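Local coordinates for protein viral CASP8 and FADD-like apoptosis regulator (Molluscum contagiosum virus subtype 1, PDB 2BBR) that blocks death-receptor-induced apoptosis by joining the death-inducing signaling complex and interfering with caspase-8 recruitment and activation, and also suppresses host NF-kappa-B signalling, at residues S2-P8 / R53-L57; L27-C32 / M63-L67; C32-A36 / S48-K54; N123-A129 / A142-L148. Residue numbers count along the deposited sequence, not the author numbering.

Contact 1 of 4, residues S2-P8 / R53-L57; sequences SDSKEVP and RKLTL
Residues 2-8 run as an extended start, one 3-10 turn over 4-6 and an extended exit at Val7 and Pro8; 53-57 links helix 42-51 to helix 57-66. Arg53 (phi 58°, psi 41°) closes a Schellman motif, Leu55 centres an inverse gamma turn, and Thr56 N-caps the next helix through its side chain on Ala59 N. CA atoms come closest at Val7-Thr56 (4.7 Å) and Glu6-Leu57 (5.4 Å). Leu57 N donates to Glu6 O at 2.9 Å, with Thr56 CA 3.1 Å from that same Glu6 O. Water 1 bridges Pro8 O (2.5 Å) and Leu55 O (2.9 Å). The Arg53 side chain, t at its first three chi angles, reaches back so that NH1 forms a salt bridge with Glu6 OE2 at 2.7 Å, Glu6 being p at chi1. Ser2 CB and Val7 CG2 cover opposite guanidinium faces. Pro8 CD rests 3.7 Å from Leu55 O. A surface salt bridge, a backbone bond and a water thus tie the N-terminal segment 2-8 to the connection between helices 42-51 and 57-66.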
loop_
_atom_site.group_PDB
_atom_site.type_symbol
_atom_site.label_atom_id
_atom_site.label_comp_id
_atom_site.label_asym_id
_atom_site.label_seq_id
_atom_site.Cartn_x
_atom_site.Cartn_y
_atom_site.Cartn_z
ATOM N N SER A 2 5.235 8.337 -26.700
ATOM C CA SER A 2 4.337 7.551 -25.805
ATOM C C SER A 2 2.873 7.881 -26.078
ATOM O O SER A 2 2.557 8.937 -26.625
ATOM C CB SER A 2 4.664 7.847 -24.338
ATOM O OG SER A 2 5.984 7.446 -24.015
ATOM N N ASP A 3 1.985 6.967 -25.695
ATOM C CA ASP A 3 0.551 7.147 -25.893
ATOM C C ASP A 3 -0.061 7.937 -24.740
ATOM O O ASP A 3 -0.200 7.426 -23.630
ATOM C CB ASP A 3 -0.135 5.783 -26.016
ATOM C CG ASP A 3 -1.645 5.895 -26.099
ATOM O OD1 ASP A 3 -2.141 6.694 -26.922
ATOM O OD2 ASP A 3 -2.339 5.178 -25.344
ATOM N N SER A 4 -0.430 9.185 -25.014
ATOM C CA SER A 4 -1.015 10.054 -23.997
ATOM C C SER A 4 -2.336 9.515 -23.454
ATOM O O SER A 4 -2.758 9.881 -22.356
ATOM C CB SER A 4 -1.238 11.457 -24.568
ATOM O OG SER A 4 -2.204 11.440 -25.604
ATOM N N LYS A 5 -2.983 8.645 -24.222
ATOM C CA LYS A 5 -4.260 8.066 -23.814
ATOM C C LYS A 5 -4.172 7.327 -22.481
ATOM O O LYS A 5 -5.141 7.290 -21.721
ATOM C CB LYS A 5 -4.774 7.102 -24.887
ATOM C CG LYS A 5 -6.064 6.392 -24.499
ATOM C CD LYS A 5 -6.481 5.363 -25.536
ATOM C CE LYS A 5 -7.737 4.625 -25.098
ATOM N NZ LYS A 5 -8.152 3.590 -26.087
ATOM N N GLU A 6 -3.014 6.739 -22.200
ATOM C CA GLU A 6 -2.821 5.993 -20.962
ATOM C C GLU A 6 -2.442 6.893 -19.792
ATOM O O GLU A 6 -2.169 6.409 -18.694
ATOM C CB GLU A 6 -1.741 4.925 -21.154
ATOM C CG GLU A 6 -0.353 5.487 -21.413
ATOM C CD GLU A 6 0.679 4.404 -21.663
ATOM O OE1 GLU A 6 0.509 3.634 -22.629
ATOM O OE2 GLU A 6 1.659 4.325 -20.892
ATOM N N VAL A 7 -2.430 8.201 -20.025
ATOM C CA VAL A 7 -2.070 9.152 -18.981
ATOM C C VAL A 7 -3.161 10.190 -18.727
ATOM O O VAL A 7 -3.329 11.133 -19.501
ATOM C CB VAL A 7 -0.764 9.898 -19.339
ATOM C CG1 VAL A 7 -0.387 10.858 -18.223
ATOM C CG2 VAL A 7 0.352 8.899 -19.583
ATOM N N PRO A 8 -3.928 10.021 -17.638
ATOM C CA PRO A 8 -4.996 10.971 -17.307
ATOM C C PRO A 8 -4.378 12.309 -16.901
ATOM O O PRO A 8 -3.329 12.338 -16.263
ATOM C CB PRO A 8 -5.713 10.291 -16.142
ATOM C CG PRO A 8 -5.485 8.828 -16.409
ATOM C CD PRO A 8 -4.029 8.813 -16.800
ATOM N N ARG A 53 6.035 9.552 -15.497
ATOM C CA ARG A 53 5.092 8.890 -16.391
ATOM C C ARG A 53 4.694 7.538 -15.805
ATOM O O ARG A 53 4.588 6.532 -16.511
ATOM C CB ARG A 53 5.683 8.708 -17.791
ATOM C CG ARG A 53 4.610 8.473 -18.838
ATOM C CD ARG A 53 5.160 8.487 -20.250
ATOM N NE ARG A 53 4.084 8.467 -21.239
ATOM C CZ ARG A 53 3.211 7.474 -21.379
ATOM N NH1 ARG A 53 3.279 6.408 -20.596
ATOM N NH2 ARG A 53 2.262 7.552 -22.302
ATOM N N LYS A 54 4.483 7.524 -14.494
ATOM C CA LYS A 54 4.071 6.311 -13.801
ATOM C C LYS A 54 2.605 6.442 -13.417
ATOM O O LYS A 54 1.983 5.479 -12.971
ATOM C CB LYS A 54 4.909 6.095 -12.538
ATOM C CG LYS A 54 6.362 5.748 -12.801
ATOM C CD LYS A 54 7.125 5.565 -11.497
ATOM C CE LYS A 54 8.587 5.229 -11.752
ATOM N NZ LYS A 54 9.344 5.081 -10.479
ATOM N N LEU A 55 2.058 7.641 -13.598
ATOM C CA LEU A 55 0.667 7.918 -13.261
ATOM C C LEU A 55 -0.227 7.587 -14.449
ATOM O O LEU A 55 -0.771 8.473 -15.109
ATOM C CB LEU A 55 0.518 9.390 -12.866
ATOM C CG LEU A 55 -0.732 9.829 -12.101
ATOM C CD1 LEU A 55 -0.915 8.967 -10.864
ATOM C CD2 LEU A 55 -0.583 11.288 -11.709
ATOM N N THR A 56 -0.369 6.292 -14.708
ATOM C CA THR A 56 -1.167 5.793 -15.817
ATOM C C THR A 56 -2.593 5.465 -15.398
ATOM O O THR A 56 -2.936 5.499 -14.216
ATOM C CB THR A 56 -0.553 4.510 -16.378
ATOM O OG1 THR A 56 -0.539 3.511 -15.349
ATOM C CG2 THR A 56 0.869 4.763 -16.855
ATOM N N LEU A 57 -3.423 5.151 -16.385
ATOM C CA LEU A 57 -4.804 4.773 -16.133
ATOM C C LEU A 57 -4.790 3.560 -15.203
ATOM O O LEU A 57 -5.518 3.513 -14.211
ATOM C CB LEU A 57 -5.491 4.424 -17.458
ATOM C CG LEU A 57 -6.904 3.825 -17.472
ATOM C CD1 LEU A 57 -6.873 2.371 -17.053
ATOM C CD2 LEU A 57 -7.799 4.630 -16.567
HETATM O O HOH W 1 -1.327 11.364 -15.075
#

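Contact 2 of 4, residues L27-C32 / M63-L67; sequences LLLFLC and MLYVL
Leu67 covers the tip of Leu28: its CD1 lies 3.6 Å from Leu28 CD2, while its CD2 meets Leu27 CD1, also at 3.6 Å. The two backbones are the last turns of helix 22-31 and helix 57-66, with Cys32 and Leu67 just past their ends. Nearest CA pairs are Leu28-Met63 at 7.0 Å and Leu27-Leu67 at 7.8 Å, so the early part of 27-32 faces both ends of 63-67. Leu27, Leu28, Leu31 and Leu67 all take the m,t rotamer. Met63 is m at chi1 and t at chi2 and chi3; this stretched chain lays CB against Leu28 CD2 (3.8 Å), passes CG 4.4 Å from Leu31 CD1 and carries CE to within 3.9 Å of Cys32 SG. Val66, chi1 t, sets CG1 4.4 Å from Leu31 CD1. Beyond the pair, Val101 of helix 95-104 touches both Leu31 and Val66, and Leu27 also meets Val137 of helix 136-145, so this layer of the first death effector domain continues into the second. Phe30, out of reach of 63-67, packs on helices 95-104 and 136-145 and makes a cation-pi contact with Arg97. No hydrogen bond crosses between 27-32 and 63-67; as expected for the interior of a helical bundle, the join rests on van der Waals contact among leucine, valine, methionine and cysteine side chains.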
loop_
_atom_site.group_PDB
_atom_site.type_symbol
_atom_site.label_atom_id
_atom_site.label_comp_id
_atom_site.label_asym_id
_atom_site.label_seq_id
_atom_site.Cartn_x
_atom_site.Cartn_y
_atom_site.Cartn_z
ATOM N N LEU A 27 -3.119 6.107 2.845
ATOM C CA LEU A 27 -2.930 4.844 2.150
ATOM C C LEU A 27 -2.290 5.066 0.784
ATOM O O LEU A 27 -1.397 4.321 0.385
ATOM C CB LEU A 27 -4.264 4.105 1.991
ATOM C CG LEU A 27 -4.992 3.761 3.294
ATOM C CD1 LEU A 27 -6.259 2.983 2.989
ATOM C CD2 LEU A 27 -4.079 2.947 4.194
ATOM N N LEU A 28 -2.740 6.090 0.064
ATOM C CA LEU A 28 -2.166 6.362 -1.244
ATOM C C LEU A 28 -0.719 6.812 -1.112
ATOM O O LEU A 28 0.134 6.407 -1.900
ATOM C CB LEU A 28 -2.982 7.421 -1.987
ATOM C CG LEU A 28 -4.391 7.002 -2.412
ATOM C CD1 LEU A 28 -4.965 8.056 -3.345
ATOM C CD2 LEU A 28 -4.343 5.651 -3.118
ATOM N N LEU A 29 -0.433 7.649 -0.122
ATOM C CA LEU A 29 0.938 8.099 0.078
ATOM C C LEU A 29 1.838 6.894 0.342
ATOM O O LEU A 29 2.966 6.836 -0.139
ATOM C CB LEU A 29 1.021 9.093 1.239
ATOM C CG LEU A 29 0.578 10.524 0.920
ATOM C CD1 LEU A 29 0.623 11.367 2.179
ATOM C CD2 LEU A 29 1.489 11.116 -0.148
ATOM N N PHE A 30 1.332 5.926 1.100
ATOM C CA PHE A 30 2.096 4.717 1.393
ATOM C C PHE A 30 2.337 3.931 0.102
ATOM O O PHE A 30 3.446 3.458 -0.153
ATOM C CB PHE A 30 1.337 3.855 2.402
ATOM C CG PHE A 30 1.957 2.507 2.638
ATOM C CD1 PHE A 30 3.001 2.342 3.545
ATOM C CD2 PHE A 30 1.496 1.396 1.946
ATOM C CE1 PHE A 30 3.573 1.079 3.757
ATOM C CE2 PHE A 30 2.060 0.142 2.150
ATOM C CZ PHE A 30 3.099 -0.020 3.057
ATOM N N LEU A 31 1.300 3.799 -0.719
ATOM C CA LEU A 31 1.432 3.075 -1.981
ATOM C C LEU A 31 2.490 3.710 -2.880
ATOM O O LEU A 31 3.144 3.021 -3.670
ATOM C CB LEU A 31 0.093 3.043 -2.727
ATOM C CG LEU A 31 -1.006 2.133 -2.178
ATOM C CD1 LEU A 31 -2.264 2.303 -3.016
ATOM C CD2 LEU A 31 -0.543 0.677 -2.195
ATOM N N CYS A 32 2.652 5.025 -2.751
ATOM C CA CYS A 32 3.615 5.778 -3.552
ATOM C C CYS A 32 4.948 5.982 -2.845
ATOM O O CYS A 32 5.790 6.736 -3.326
ATOM C CB CYS A 32 3.048 7.158 -3.898
ATOM S SG CYS A 32 1.529 7.149 -4.857
ATOM N N MET A 63 -5.081 1.942 -7.615
ATOM C CA MET A 63 -5.182 2.692 -6.372
ATOM C C MET A 63 -6.614 2.703 -5.864
ATOM O O MET A 63 -6.866 2.425 -4.693
ATOM C CB MET A 63 -4.715 4.131 -6.569
ATOM C CG MET A 63 -3.231 4.273 -6.804
ATOM S SD MET A 63 -2.788 5.988 -7.068
ATOM C CE MET A 63 -1.054 5.823 -7.482
ATOM N N LEU A 64 -7.555 3.028 -6.745
ATOM C CA LEU A 64 -8.957 3.072 -6.338
ATOM C C LEU A 64 -9.466 1.697 -5.914
ATOM O O LEU A 64 -10.249 1.582 -4.971
ATOM C CB LEU A 64 -9.823 3.643 -7.466
ATOM C CG LEU A 64 -9.546 5.111 -7.817
ATOM C CD1 LEU A 64 -10.400 5.523 -9.007
ATOM C CD2 LEU A 64 -9.831 5.995 -6.610
ATOM N N TYR A 65 -9.025 0.654 -6.608
ATOM C CA TYR A 65 -9.446 -0.695 -6.257
ATOM C C TYR A 65 -8.957 -1.058 -4.855
ATOM O O TYR A 65 -9.718 -1.566 -4.031
ATOM C CB TYR A 65 -8.890 -1.703 -7.258
ATOM C CG TYR A 65 -9.344 -3.117 -6.982
ATOM C CD1 TYR A 65 -10.544 -3.597 -7.500
ATOM C CD2 TYR A 65 -8.595 -3.965 -6.162
ATOM C CE1 TYR A 65 -10.991 -4.884 -7.209
ATOM C CE2 TYR A 65 -9.035 -5.252 -5.865
ATOM C CZ TYR A 65 -10.235 -5.702 -6.394
ATOM O OH TYR A 65 -10.681 -6.972 -6.098
ATOM N N VAL A 66 -7.683 -0.791 -4.588
ATOM C CA VAL A 66 -7.111 -1.093 -3.284
ATOM C C VAL A 66 -7.847 -0.335 -2.177
ATOM O O VAL A 66 -8.005 -0.848 -1.071
ATOM C CB VAL A 66 -5.599 -0.751 -3.253
ATOM C CG1 VAL A 66 -5.050 -0.899 -1.841
ATOM C CG2 VAL A 66 -4.845 -1.673 -4.204
ATOM N N LEU A 67 -8.302 0.878 -2.482
ATOM C CA LEU A 67 -9.038 1.698 -1.518
ATOM C C LEU A 67 -10.503 1.277 -1.461
ATOM O O LEU A 67 -11.284 1.812 -0.671
ATOM C CB LEU A 67 -8.964 3.180 -1.898
ATOM C CG LEU A 67 -7.624 3.914 -1.813
ATOM C CD1 LEU A 67 -7.801 5.351 -2.279
ATOM C CD2 LEU A 67 -7.111 3.882 -0.385
#

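Contact 3 of 4, residues C32-A36 / S48-K54; sequences CHDAA and SLSQQRK
Ala35 and Leu49 have the most surface covered here. Residues 32-36 leave helix 22-31 at Cys32, and 33-35 stay helical in their backbone angles but lack a regular helical bonding pattern, although Ala36 N reaches back to Cys32 O at 2.7 Å. Opposite them, helix 42-51 runs out through 48-51 and ends in a Schellman motif, with Arg53 at positive phi (58°), Lys54 N on Leu49 O at 2.8 Å and Arg53 N on Ser50 O at 3.0 Å. The nearest CA atoms are those of Ala36 and Ser48, 5.7 Å apart. Ala35 points its methyl toward the helix end, where CB lies 3.6 Å from Leu49 CD2; Lys54 NZ, at the end of a long side chain that is m at chi1 and t beyond, comes within 4.0 Å of the same Ala35 CB. Leu49, rotamer m,t, extends its other methyl, CD1, to 3.7 Å from Cys32 SG. It also touches Met63 of helix 57-66 and Phe92, so one leucine joins this turn to the domain core. Beside it, Ala36 CB packs 3.8 Å from Ser48 CB. The contact folds the turn leaving helix 22-31 against the C-terminal end of the next helix, closing the connection between two consecutive helices, 22-31 and 42-51, in the helical bundle of the first death effector domain.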
loop_
_atom_site.group_PDB
_atom_site.type_symbol
_atom_site.label_atom_id
_atom_site.label_comp_id
_atom_site.label_asym_id
_atom_site.label_seq_id
_atom_site.Cartn_x
_atom_site.Cartn_y
_atom_site.Cartn_z
ATOM N N CYS A 32 2.652 5.025 -2.751
ATOM C CA CYS A 32 3.615 5.778 -3.552
ATOM C C CYS A 32 4.948 5.982 -2.845
ATOM O O CYS A 32 5.790 6.736 -3.326
ATOM C CB CYS A 32 3.048 7.158 -3.898
ATOM S SG CYS A 32 1.529 7.149 -4.857
ATOM N N HIS A 33 5.149 5.302 -1.720
ATOM C CA HIS A 33 6.368 5.472 -0.937
ATOM C C HIS A 33 7.691 5.301 -1.683
ATOM O O HIS A 33 8.611 6.098 -1.494
ATOM C CB HIS A 33 6.345 4.531 0.268
ATOM C CG HIS A 33 7.425 4.804 1.269
ATOM N ND1 HIS A 33 7.418 5.908 2.093
ATOM C CD2 HIS A 33 8.556 4.120 1.564
ATOM C CE1 HIS A 33 8.501 5.894 2.852
ATOM N NE2 HIS A 33 9.207 4.819 2.550
ATOM N N ASP A 34 7.797 4.273 -2.517
ATOM C CA ASP A 34 9.032 4.024 -3.258
ATOM C C ASP A 34 9.229 4.962 -4.441
ATOM O O ASP A 34 10.339 5.437 -4.689
ATOM C CB ASP A 34 9.064 2.586 -3.772
ATOM C CG ASP A 34 8.862 1.572 -2.672
ATOM O OD1 ASP A 34 9.614 1.619 -1.675
ATOM O OD2 ASP A 34 7.954 0.728 -2.807
ATOM N N ALA A 35 8.154 5.229 -5.174
ATOM C CA ALA A 35 8.230 6.087 -6.352
ATOM C C ALA A 35 8.260 7.582 -6.051
ATOM O O ALA A 35 8.933 8.344 -6.748
ATOM C CB ALA A 35 7.071 5.772 -7.288
ATOM N N ALA A 36 7.535 8.002 -5.021
ATOM C CA ALA A 36 7.476 9.415 -4.656
ATOM C C ALA A 36 8.069 9.665 -3.274
ATOM O O ALA A 36 7.341 9.884 -2.306
ATOM C CB ALA A 36 6.034 9.902 -4.703
ATOM N N SER A 48 4.772 13.787 -8.685
ATOM C CA SER A 48 6.005 13.032 -8.823
ATOM C C SER A 48 5.805 11.864 -9.788
ATOM O O SER A 48 6.655 11.596 -10.635
ATOM C CB SER A 48 6.462 12.506 -7.464
ATOM O OG SER A 48 7.689 11.814 -7.592
ATOM N N LEU A 49 4.679 11.166 -9.658
ATOM C CA LEU A 49 4.397 10.046 -10.545
ATOM C C LEU A 49 4.220 10.540 -11.976
ATOM O O LEU A 49 4.648 9.885 -12.920
ATOM C CB LEU A 49 3.143 9.294 -10.092
ATOM C CG LEU A 49 3.235 8.554 -8.755
ATOM C CD1 LEU A 49 1.924 7.826 -8.500
ATOM C CD2 LEU A 49 4.390 7.563 -8.777
ATOM N N SER A 50 3.593 11.702 -12.132
ATOM C CA SER A 50 3.380 12.277 -13.457
ATOM C C SER A 50 4.723 12.566 -14.127
ATOM O O SER A 50 4.914 12.295 -15.310
ATOM C CB SER A 50 2.569 13.570 -13.346
ATOM O OG SER A 50 1.305 13.326 -12.757
ATOM N N GLN A 51 5.654 13.111 -13.351
ATOM C CA GLN A 51 6.990 13.441 -13.844
ATOM C C GLN A 51 7.709 12.213 -14.386
ATOM O O GLN A 51 8.510 12.305 -15.317
ATOM C CB GLN A 51 7.830 14.035 -12.716
ATOM C CG GLN A 51 7.408 15.414 -12.264
ATOM C CD GLN A 51 7.984 15.762 -10.909
ATOM O OE1 GLN A 51 9.105 15.373 -10.583
ATOM N NE2 GLN A 51 7.224 16.502 -10.112
ATOM N N GLN A 52 7.420 11.066 -13.784
ATOM C CA GLN A 52 8.044 9.805 -14.164
ATOM C C GLN A 52 7.195 9.007 -15.146
ATOM O O GLN A 52 7.591 7.925 -15.574
ATOM C CB GLN A 52 8.287 8.962 -12.910
ATOM C CG GLN A 52 9.244 9.590 -11.911
ATOM C CD GLN A 52 9.233 8.882 -10.572
ATOM O OE1 GLN A 52 8.500 9.267 -9.659
ATOM N NE2 GLN A 52 10.035 7.833 -10.452
ATOM N N ARG A 53 6.035 9.552 -15.497
ATOM C CA ARG A 53 5.092 8.890 -16.391
ATOM C C ARG A 53 4.694 7.538 -15.805
ATOM O O ARG A 53 4.588 6.532 -16.511
ATOM C CB ARG A 53 5.683 8.708 -17.791
ATOM C CG ARG A 53 4.610 8.473 -18.838
ATOM C CD ARG A 53 5.160 8.487 -20.250
ATOM N NE ARG A 53 4.084 8.467 -21.239
ATOM C CZ ARG A 53 3.211 7.474 -21.379
ATOM N NH1 ARG A 53 3.279 6.408 -20.596
ATOM N NH2 ARG A 53 2.262 7.552 -22.302
ATOM N N LYS A 54 4.483 7.524 -14.494
ATOM C CA LYS A 54 4.071 6.311 -13.801
ATOM C C LYS A 54 2.605 6.442 -13.417
ATOM O O LYS A 54 1.983 5.479 -12.971
ATOM C CB LYS A 54 4.909 6.095 -12.538
ATOM C CG LYS A 54 6.362 5.748 -12.801
ATOM C CD LYS A 54 7.125 5.565 -11.497
ATOM C CE LYS A 54 8.587 5.229 -11.752
ATOM N NZ LYS A 54 9.344 5.081 -10.479
#

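Contact 4 of 4, residues N123-A129 / A142-L148; sequences NPSLSTA and ALENVGL
Helix 136-145 supplies residues 142-145, and its end meets a loop, 123-129, that has one 3-10 turn over 124-126. Ala142 comes first: its CB is 4.2 Å from Ala129 CB, the CA atoms of this closest pair being 6.3 Å apart, and its O lies 3.5 Å from Leu126 CD2. Leu143 starts off away from the loop, but with an m,t side chain its CD2 still reaches 3.8 Å from Leu126 CD1. Glu144 faces elsewhere, pairing with Arg97 in a salt bridge and with Tyr96 in a hydrogen bond. Val146, chi1 m, lays CG1 3.8 Å from Leu126 CD2 and CG2 4.1 Å from Asn123 ND2. At Gly147 the chain turns with positive phi (82°); a CB there would jam against the preceding carbonyl oxygen. Leu148 then brings CD1 to 4.2 Å from both Leu126 CD1 and Asn123 CB. Leu126, rotamer m,t, has the largest covered area and touches all four of Ala142, Leu143, Val146 and Leu148, with Ala119 of helix 109-122 against it too. The loop is shaped by an Asx turn, Ser125 N to Asn123 OD1 at 2.9 Å, and by Leu126 N to Asn123 O at 3.0 Å. No hydrogen bond crosses between the segments. The helix closes in a Schellman motif with Gly147 as C-prime (Leu148 N to Leu143 O 2.9 Å, Gly147 N to Glu144 O 3.0 Å), within the helical fold of the second death effector domain.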
loop_
_atom_site.group_PDB
_atom_site.type_symbol
_atom_site.label_atom_id
_atom_site.label_comp_id
_atom_site.label_asym_id
_atom_site.label_seq_id
_atom_site.Cartn_x
_atom_site.Cartn_y
_atom_site.Cartn_z
ATOM N N ASN A 123 11.658 -4.001 19.328
ATOM C CA ASN A 123 12.630 -2.926 19.173
ATOM C C ASN A 123 12.079 -1.665 19.835
ATOM O O ASN A 123 11.310 -0.919 19.228
ATOM C CB ASN A 123 12.886 -2.651 17.688
ATOM C CG ASN A 123 13.997 -1.646 17.464
ATOM O OD1 ASN A 123 14.206 -0.742 18.274
ATOM N ND2 ASN A 123 14.707 -1.786 16.350
ATOM N N PRO A 124 12.475 -1.405 21.091
ATOM C CA PRO A 124 12.016 -0.229 21.837
ATOM C C PRO A 124 12.261 1.111 21.145
ATOM O O PRO A 124 11.606 2.105 21.462
ATOM C CB PRO A 124 12.764 -0.352 23.165
ATOM C CG PRO A 124 14.020 -1.067 22.780
ATOM C CD PRO A 124 13.502 -2.137 21.853
ATOM N N SER A 125 13.197 1.139 20.201
ATOM C CA SER A 125 13.506 2.371 19.476
ATOM C C SER A 125 12.311 2.851 18.651
ATOM O O SER A 125 12.204 4.033 18.323
ATOM C CB SER A 125 14.703 2.153 18.545
ATOM O OG SER A 125 15.842 1.711 19.262
ATOM N N LEU A 126 11.412 1.927 18.329
ATOM C CA LEU A 126 10.232 2.239 17.529
ATOM C C LEU A 126 9.184 3.063 18.266
ATOM O O LEU A 126 8.286 3.629 17.647
ATOM C CB LEU A 126 9.594 0.945 17.024
ATOM C CG LEU A 126 10.434 0.148 16.025
ATOM C CD1 LEU A 126 9.751 -1.168 15.715
ATOM C CD2 LEU A 126 10.633 0.968 14.760
ATOM N N SER A 127 9.298 3.138 19.586
ATOM C CA SER A 127 8.334 3.888 20.378
ATOM C C SER A 127 8.216 5.345 19.937
ATOM O O SER A 127 7.133 5.929 19.989
ATOM C CB SER A 127 8.703 3.825 21.861
ATOM O OG SER A 127 9.961 4.427 22.098
ATOM N N THR A 128 9.325 5.932 19.498
ATOM C CA THR A 128 9.320 7.327 19.064
ATOM C C THR A 128 8.737 7.517 17.668
ATOM O O THR A 128 8.492 8.645 17.239
ATOM C CB THR A 128 10.742 7.925 19.078
ATOM O OG1 THR A 128 11.584 7.185 18.184
ATOM C CG2 THR A 128 11.325 7.876 20.482
ATOM N N ALA A 129 8.513 6.415 16.958
ATOM C CA ALA A 129 7.961 6.480 15.611
ATOM C C ALA A 129 6.511 6.023 15.588
ATOM O O ALA A 129 5.852 6.070 14.550
ATOM C CB ALA A 129 8.791 5.616 14.667
ATOM N N ALA A 142 7.507 2.236 9.798
ATOM C CA ALA A 142 8.397 2.300 10.953
ATOM C C ALA A 142 9.283 1.053 11.004
ATOM O O ALA A 142 10.483 1.143 11.275
ATOM C CB ALA A 142 7.589 2.433 12.235
ATOM N N LEU A 143 8.692 -0.109 10.747
ATOM C CA LEU A 143 9.453 -1.354 10.741
ATOM C C LEU A 143 10.457 -1.352 9.591
ATOM O O LEU A 143 11.589 -1.808 9.749
ATOM C CB LEU A 143 8.509 -2.555 10.609
ATOM C CG LEU A 143 7.617 -2.848 11.821
ATOM C CD1 LEU A 143 6.506 -3.803 11.419
ATOM C CD2 LEU A 143 8.443 -3.422 12.960
ATOM N N GLU A 144 10.044 -0.835 8.437
ATOM C CA GLU A 144 10.929 -0.760 7.278
ATOM C C GLU A 144 12.119 0.141 7.568
ATOM O O GLU A 144 13.254 -0.164 7.207
ATOM C CB GLU A 144 10.206 -0.147 6.077
ATOM C CG GLU A 144 9.346 -1.067 5.250
ATOM C CD GLU A 144 8.766 -0.345 4.045
ATOM O OE1 GLU A 144 9.509 0.432 3.401
ATOM O OE2 GLU A 144 7.576 -0.557 3.745
ATOM N N ASN A 145 11.846 1.266 8.217
ATOM C CA ASN A 145 12.884 2.242 8.488
ATOM C C ASN A 145 14.010 1.791 9.401
ATOM O O ASN A 145 15.090 2.387 9.377
ATOM C CB ASN A 145 12.253 3.551 8.978
ATOM C CG ASN A 145 11.456 4.246 7.886
ATOM O OD1 ASN A 145 11.656 3.977 6.701
ATOM N ND2 ASN A 145 10.561 5.150 8.276
ATOM N N VAL A 146 13.776 0.747 10.192
ATOM C CA VAL A 146 14.827 0.218 11.058
ATOM C C VAL A 146 15.323 -1.128 10.525
ATOM O O VAL A 146 16.125 -1.805 11.170
ATOM C CB VAL A 146 14.358 0.053 12.527
ATOM C CG1 VAL A 146 13.970 1.406 13.101
ATOM C CG2 VAL A 146 13.203 -0.924 12.611
ATOM N N GLY A 147 14.841 -1.512 9.346
ATOM C CA GLY A 147 15.278 -2.751 8.726
ATOM C C GLY A 147 14.629 -4.049 9.165
ATOM O O GLY A 147 15.145 -5.122 8.849
ATOM N N LEU A 148 13.510 -3.979 9.879
ATOM C CA LEU A 148 12.844 -5.202 10.322
ATOM C C LEU A 148 12.030 -5.877 9.221
ATOM O O LEU A 148 11.830 -7.095 9.252
ATOM C CB LEU A 148 11.968 -4.925 11.545
ATOM C CG LEU A 148 12.769 -4.851 12.851
ATOM C CD1 LEU A 148 11.896 -4.331 13.977
ATOM C CD2 LEU A 148 13.320 -6.229 13.196
#

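Overall arrangement
Contacts 2 and 3 lie in the first death effector domain, with contact 1 beside contact 3, and contact 4 is in the second. Contact 3 is nested along the chain inside the loop closed by contact 2; they share Cys32, their centres are 13 Å apart, and Met63 CE touches Leu49 CD1 at 3.7 Å. Contact 1 shares Arg53 and Lys54 with contact 3, 12 Å away between centres, and lies at the surface, whereas contact 2 is buried, its centre about 5 Å from the centre of the chain. Contact 4 sits about 36 Å from contact 1, centre to centre, but His33 of contact 3 approaches its Glu144 (CD2 to OE1 4.2 Å). A bound azide, probably from crystallisation, lies about 6 Å from the Val66 side chain of contact 2, in a pocket lined by Leu88, Arg95 and Lys98.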